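Local coordinates for 8-amino-8-demethylriboflavin N,N-dimethyltransferase (Streptomyces davawensis, PDB 4D7K), which catalyses the two S-adenosyl methionine-dependent N-methylations that turn 8-amino-8-demethyl-D-riboflavin into the antibiotic roseoflavin, working as a homodimer, at residues Asp40-Asp44 against Gly45-Thr49; Leu284-Ile288 against Gly289-Glu293. All blocks are in the same frame, centred on the assembly; numbering follows the deposited sequence. Where two conformers were deposited one is given.

Contact 1: residues Asp40-Asp44 against Gly45-Thr49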
loop_
_atom_site.group_PDB
_atom_site.type_symbol
_atom_site.label_atom_id
_atom_site.label_comp_id
_atom_site.label_asym_id
_atom_site.label_seq_id
_atom_site.Cartn_x
_atom_site.Cartn_y
_atom_site.Cartn_z
ATOM N N ASP A 40 -17.781 -13.012 -3.871
ATOM C CA ASP A 40 -18.477 -14.147 -4.455
ATOM C C ASP A 40 -19.742 -14.486 -3.659
ATOM O O ASP A 40 -20.766 -14.880 -4.226
ATOM C CB ASP A 40 -17.534 -15.353 -4.528
ATOM C CG ASP A 40 -16.220 -15.023 -5.231
ATOM O OD1 ASP A 40 -16.155 -15.151 -6.471
ATOM O OD2 ASP A 40 -15.253 -14.627 -4.547
ATOM N N LEU A 41 -19.671 -14.319 -2.342
ATOM C CA LEU A 41 -20.830 -14.531 -1.483
ATOM C C LEU A 41 -21.903 -13.467 -1.732
ATOM O O LEU A 41 -23.079 -13.692 -1.470
ATOM C CB LEU A 41 -20.417 -14.526 -0.006
ATOM C CG LEU A 41 -19.699 -15.754 0.559
ATOM C CD1 LEU A 41 -19.121 -15.440 1.928
ATOM C CD2 LEU A 41 -20.648 -16.943 0.638
ATOM N N LEU A 42 -21.493 -12.309 -2.238
ATOM C CA LEU A 42 -22.429 -11.217 -2.485
ATOM C C LEU A 42 -22.805 -11.111 -3.964
ATOM O O LEU A 42 -23.495 -10.176 -4.374
ATOM C CB LEU A 42 -21.833 -9.896 -1.999
ATOM C CG LEU A 42 -21.639 -9.720 -0.490
ATOM C CD1 LEU A 42 -20.718 -8.534 -0.196
ATOM C CD2 LEU A 42 -22.983 -9.522 0.185
ATOM N N ALA A 43 -22.363 -12.084 -4.756
ATOM C CA ALA A 43 -22.528 -12.042 -6.208
ATOM C C ALA A 43 -23.982 -11.979 -6.664
ATOM O O ALA A 43 -24.261 -11.511 -7.766
ATOM C CB ALA A 43 -21.851 -13.249 -6.844
ATOM N N ASP A 44 -24.904 -12.453 -5.831
ATOM C CA ASP A 44 -26.301 -12.548 -6.244
ATOM C C ASP A 44 -27.227 -11.599 -5.488
ATOM O O ASP A 44 -28.443 -11.679 -5.635
ATOM C CB ASP A 44 -26.804 -13.986 -6.082
ATOM C CG ASP A 44 -26.172 -14.938 -7.080
ATOM O OD1 ASP A 44 -25.519 -14.459 -8.031
ATOM O OD2 ASP A 44 -26.337 -16.167 -6.921
ATOM N N GLY A 45 -26.659 -10.705 -4.681
ATOM C CA GLY A 45 -27.462 -9.745 -3.944
ATOM C C GLY A 45 -27.011 -9.547 -2.508
ATOM O O GLY A 45 -26.083 -10.205 -2.052
ATOM N N PRO A 46 -27.687 -8.647 -1.780
ATOM C CA PRO A 46 -27.244 -8.237 -0.442
ATOM C C PRO A 46 -27.417 -9.329 0.607
ATOM O O PRO A 46 -28.296 -10.179 0.492
ATOM C CB PRO A 46 -28.152 -7.040 -0.111
ATOM C CG PRO A 46 -28.947 -6.759 -1.369
ATOM C CD PRO A 46 -28.972 -8.032 -2.144
ATOM N N ARG A 47 -26.562 -9.297 1.619
ATOM C CA ARG A 47 -26.643 -10.216 2.746
ATOM C C ARG A 47 -26.405 -9.439 4.035
ATOM O O ARG A 47 -25.711 -8.423 4.032
ATOM C CB ARG A 47 -25.619 -11.348 2.610
ATOM C CG ARG A 47 -25.689 -12.132 1.305
ATOM C CD ARG A 47 -26.889 -13.058 1.278
ATOM N NE ARG A 47 -26.853 -14.028 2.367
ATOM C CZ ARG A 47 -27.888 -14.777 2.730
ATOM N NH1 ARG A 47 -29.046 -14.665 2.091
ATOM N NH2 ARG A 47 -27.767 -15.636 3.730
ATOM N N THR A 48 -26.964 -9.917 5.135
ATOM C CA THR A 48 -26.734 -9.262 6.407
ATOM C C THR A 48 -25.388 -9.681 6.986
ATOM O O THR A 48 -24.785 -10.661 6.544
ATOM C CB THR A 48 -27.831 -9.592 7.408
ATOM O OG1 THR A 48 -27.691 -10.954 7.813
ATOM C CG2 THR A 48 -29.205 -9.389 6.772
ATOM N N THR A 49 -24.922 -8.932 7.980
ATOM C CA THR A 49 -23.692 -9.268 8.687
ATOM C C THR A 49 -23.772 -10.665 9.296
ATOM O O THR A 49 -22.841 -11.457 9.171
ATOM C CB THR A 49 -23.392 -8.252 9.800
ATOM O OG1 THR A 49 -23.313 -6.940 9.235
ATOM C CG2 THR A 49 -22.077 -8.584 10.481
#
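A type I beta turn from L42 to G45 links the end of helix 38-41 to strand 47-48, the edge strand of the small antiparallel sheet in the dimerisation domain. Lying between two helices and antiparallel to strand 83-86 of the hairpin 76-79/83-86, strand 47-48 is consistent with the first, short strand of a winged-helix fold, and the turn is its entrance. The turn is closed by one nearly straight bond, G45 N to L42 O at 3.2 Å with an N-H...O angle of 167°, although the donor stands well above the carbonyl plane. L42 is the first residue to leave helical backbone angles. Its CG lies beside its own backbone N (chi1 -67°), and CD2 is thereby carried to the returning chain at R47. L42 CD2 sits 3.9 Å from both R47 N and R47 CG, and the L42 side chain also packs on L86 of strand 83-86. Leucine suits this buried place because its branch fills the angle between helix end and strand. R47 meets it with its backbone N and with CB and CG; beyond these the chain bends at chi2 and chi3, and in the conformer described NH2 forms a salt bridge with D51 OD2 on helix 49-56. G45 has a positive phi of 138°, where a side chain would be jammed against the carbonyl O of D44, hence glycine. P46 follows, its ring restraining phi on the exposed surface. The contact thus depends on one backbone bond, the glycine geometry and the packing of L42 CD2 on CB and CG of R47, consistent with a connection that holds its shape mainly through its backbone.

Contact 2: residues Leu284-Ile288 against Gly289-Glu293; sequences LDSVI and GETGE
With chi1 at 178°, V287 sends CG1 out anti to its backbone N, and this methyl comes alongside the E290 side chain, V287 CG1 lying 4.1 Å from E290 CB. Both residues also pack on I330 of strand 325-333, so valine and the aliphatic part of glutamate share one nonpolar neighbour. E290 places CG beside its own N (chi1 -64°) and then runs on extended to its carboxylate, where OE1 pairs with R313 and OE2 takes a water that also donates to I288 O. A second water joins V287 N to E290 O, 3.0 Å from each. The turn itself is closed by E290 N donating to V287 O at 2.8 Å from above the carbonyl plane. T291 turns its CB toward the preceding residues, 3.7 Å from S286 OG, and its OG1 bonds to V336 O, a carbonyl that S286 OG also meets, weakly; two small hydroxyl residues suit this shared polar spot. G289, with phi 93°, occupies a position where any CB would strike I288 O. Glycine third in a tight turn is the hallmark of the type II beta turn, which here leads from strand 280-285 of the Rossmann-like methyltransferase sheet toward helix 293-305.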
loop_
_atom_site.group_PDB
_atom_site.type_symbol
_atom_site.label_atom_id
_atom_site.label_comp_id
_atom_site.label_asym_id
_atom_site.label_seq_id
_atom_site.Cartn_x
_atom_site.Cartn_y
_atom_site.Cartn_z
ATOM N N LEU A 284 9.240 -6.747 -26.781
ATOM C CA LEU A 284 8.387 -6.002 -25.872
ATOM C C LEU A 284 8.939 -6.111 -24.454
ATOM O O LEU A 284 9.029 -7.202 -23.896
ATOM C CB LEU A 284 6.945 -6.516 -25.943
ATOM C CG LEU A 284 6.041 -6.033 -27.089
ATOM C CD1 LEU A 284 6.643 -6.288 -28.460
ATOM C CD2 LEU A 284 4.675 -6.689 -26.995
ATOM N N ASP A 285 9.322 -4.976 -23.881
ATOM C CA ASP A 285 9.953 -4.972 -22.569
ATOM C C ASP A 285 9.968 -3.568 -21.980
ATOM O O ASP A 285 9.595 -2.600 -22.642
ATOM C CB ASP A 285 11.384 -5.517 -22.665
ATOM C CG ASP A 285 11.893 -6.083 -21.346
ATOM O OD1 ASP A 285 11.228 -5.893 -20.306
ATOM O OD2 ASP A 285 12.971 -6.715 -21.350
ATOM N N SER A 286 10.388 -3.470 -20.723
ATOM C CA SER A 286 10.689 -2.184 -20.116
ATOM C C SER A 286 12.177 -1.909 -20.301
ATOM O O SER A 286 13.013 -2.759 -19.995
ATOM C CB SER A 286 10.311 -2.173 -18.635
ATOM O OG SER A 286 10.582 -0.912 -18.050
ATOM N N VAL A 287 12.509 -0.731 -20.813
ATOM C CA VAL A 287 13.897 -0.413 -21.123
ATOM C C VAL A 287 14.462 0.606 -20.142
ATOM O O VAL A 287 13.986 1.742 -20.062
ATOM C CB VAL A 287 14.036 0.113 -22.564
ATOM C CG1 VAL A 287 15.478 0.491 -22.866
ATOM C CG2 VAL A 287 13.538 -0.930 -23.550
ATOM N N ILE A 288 15.473 0.183 -19.388
ATOM C CA ILE A 288 16.134 1.041 -18.411
ATOM C C ILE A 288 16.665 2.302 -19.075
ATOM O O ILE A 288 17.410 2.231 -20.052
ATOM C CB ILE A 288 17.298 0.313 -17.706
ATOM C CG1 ILE A 288 16.802 -0.957 -17.004
ATOM C CG2 ILE A 288 17.991 1.247 -16.717
ATOM C CD1 ILE A 288 15.895 -0.681 -15.828
ATOM N N GLY A 289 16.272 3.454 -18.540
ATOM C CA GLY A 289 16.690 4.732 -19.084
ATOM C C GLY A 289 15.692 5.280 -20.087
ATOM O O GLY A 289 15.760 6.448 -20.466
ATOM N N GLU A 290 14.764 4.435 -20.524
ATOM C CA GLU A 290 13.757 4.846 -21.499
ATOM C C GLU A 290 12.388 4.285 -21.135
ATOM O O GLU A 290 11.645 3.798 -21.987
ATOM C CB GLU A 290 14.165 4.413 -22.908
ATOM C CG GLU A 290 15.439 5.092 -23.396
ATOM C CD GLU A 290 15.864 4.632 -24.768
ATOM O OE1 GLU A 290 15.050 4.748 -25.708
ATOM O OE2 GLU A 290 17.012 4.155 -24.906
ATOM N N THR A 291 12.075 4.350 -19.850
ATOM C CA THR A 291 10.758 4.003 -19.350
ATOM C C THR A 291 10.259 5.186 -18.534
ATOM O O THR A 291 11.039 6.076 -18.192
ATOM C CB THR A 291 10.785 2.728 -18.486
ATOM O OG1 THR A 291 9.451 2.372 -18.110
ATOM C CG2 THR A 291 11.621 2.952 -17.230
ATOM N N GLY A 292 8.967 5.208 -18.227
ATOM C CA GLY A 292 8.400 6.313 -17.471
ATOM C C GLY A 292 8.587 6.097 -15.986
ATOM O O GLY A 292 9.146 5.084 -15.575
ATOM N N GLU A 293 8.115 7.046 -15.183
ATOM C CA GLU A 293 8.232 6.965 -13.728
ATOM C C GLU A 293 7.583 5.704 -13.159
ATOM O O GLU A 293 8.060 5.137 -12.174
ATOM C CB GLU A 293 7.607 8.199 -13.081
ATOM C CG GLU A 293 8.131 9.517 -13.628
ATOM C CD GLU A 293 9.638 9.642 -13.508
ATOM O OE1 GLU A 293 10.165 9.477 -12.387
ATOM O OE2 GLU A 293 10.299 9.904 -14.536
HETATM O O HOH W 1 10.318 1.108 -21.666
HETATM O O HOH W 2 18.415 3.189 -22.544
#

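In the fold
Contacts 1 and 2 are both local beta turns, but their centres lie about 43 Å apart, on opposite sides of the chain's centre, and they share no helix or strand. Contact 1 is a surface turn of the dimerisation domain, whereas contact 2 is partly buried in the catalytic methyltransferase domain. Each needs a glycine with positive phi, yet the type I turn has it in the last place and the type II turn in the third. Both send a charged side chain to a partner outside their own segments, while contact 2 adds two bridging waters and the S286 and T291 hydroxyls near V336 O. The second subunit touches only contact 2, where its R68 packs on I288, although contact 1 carries the dimerisation-domain sequence.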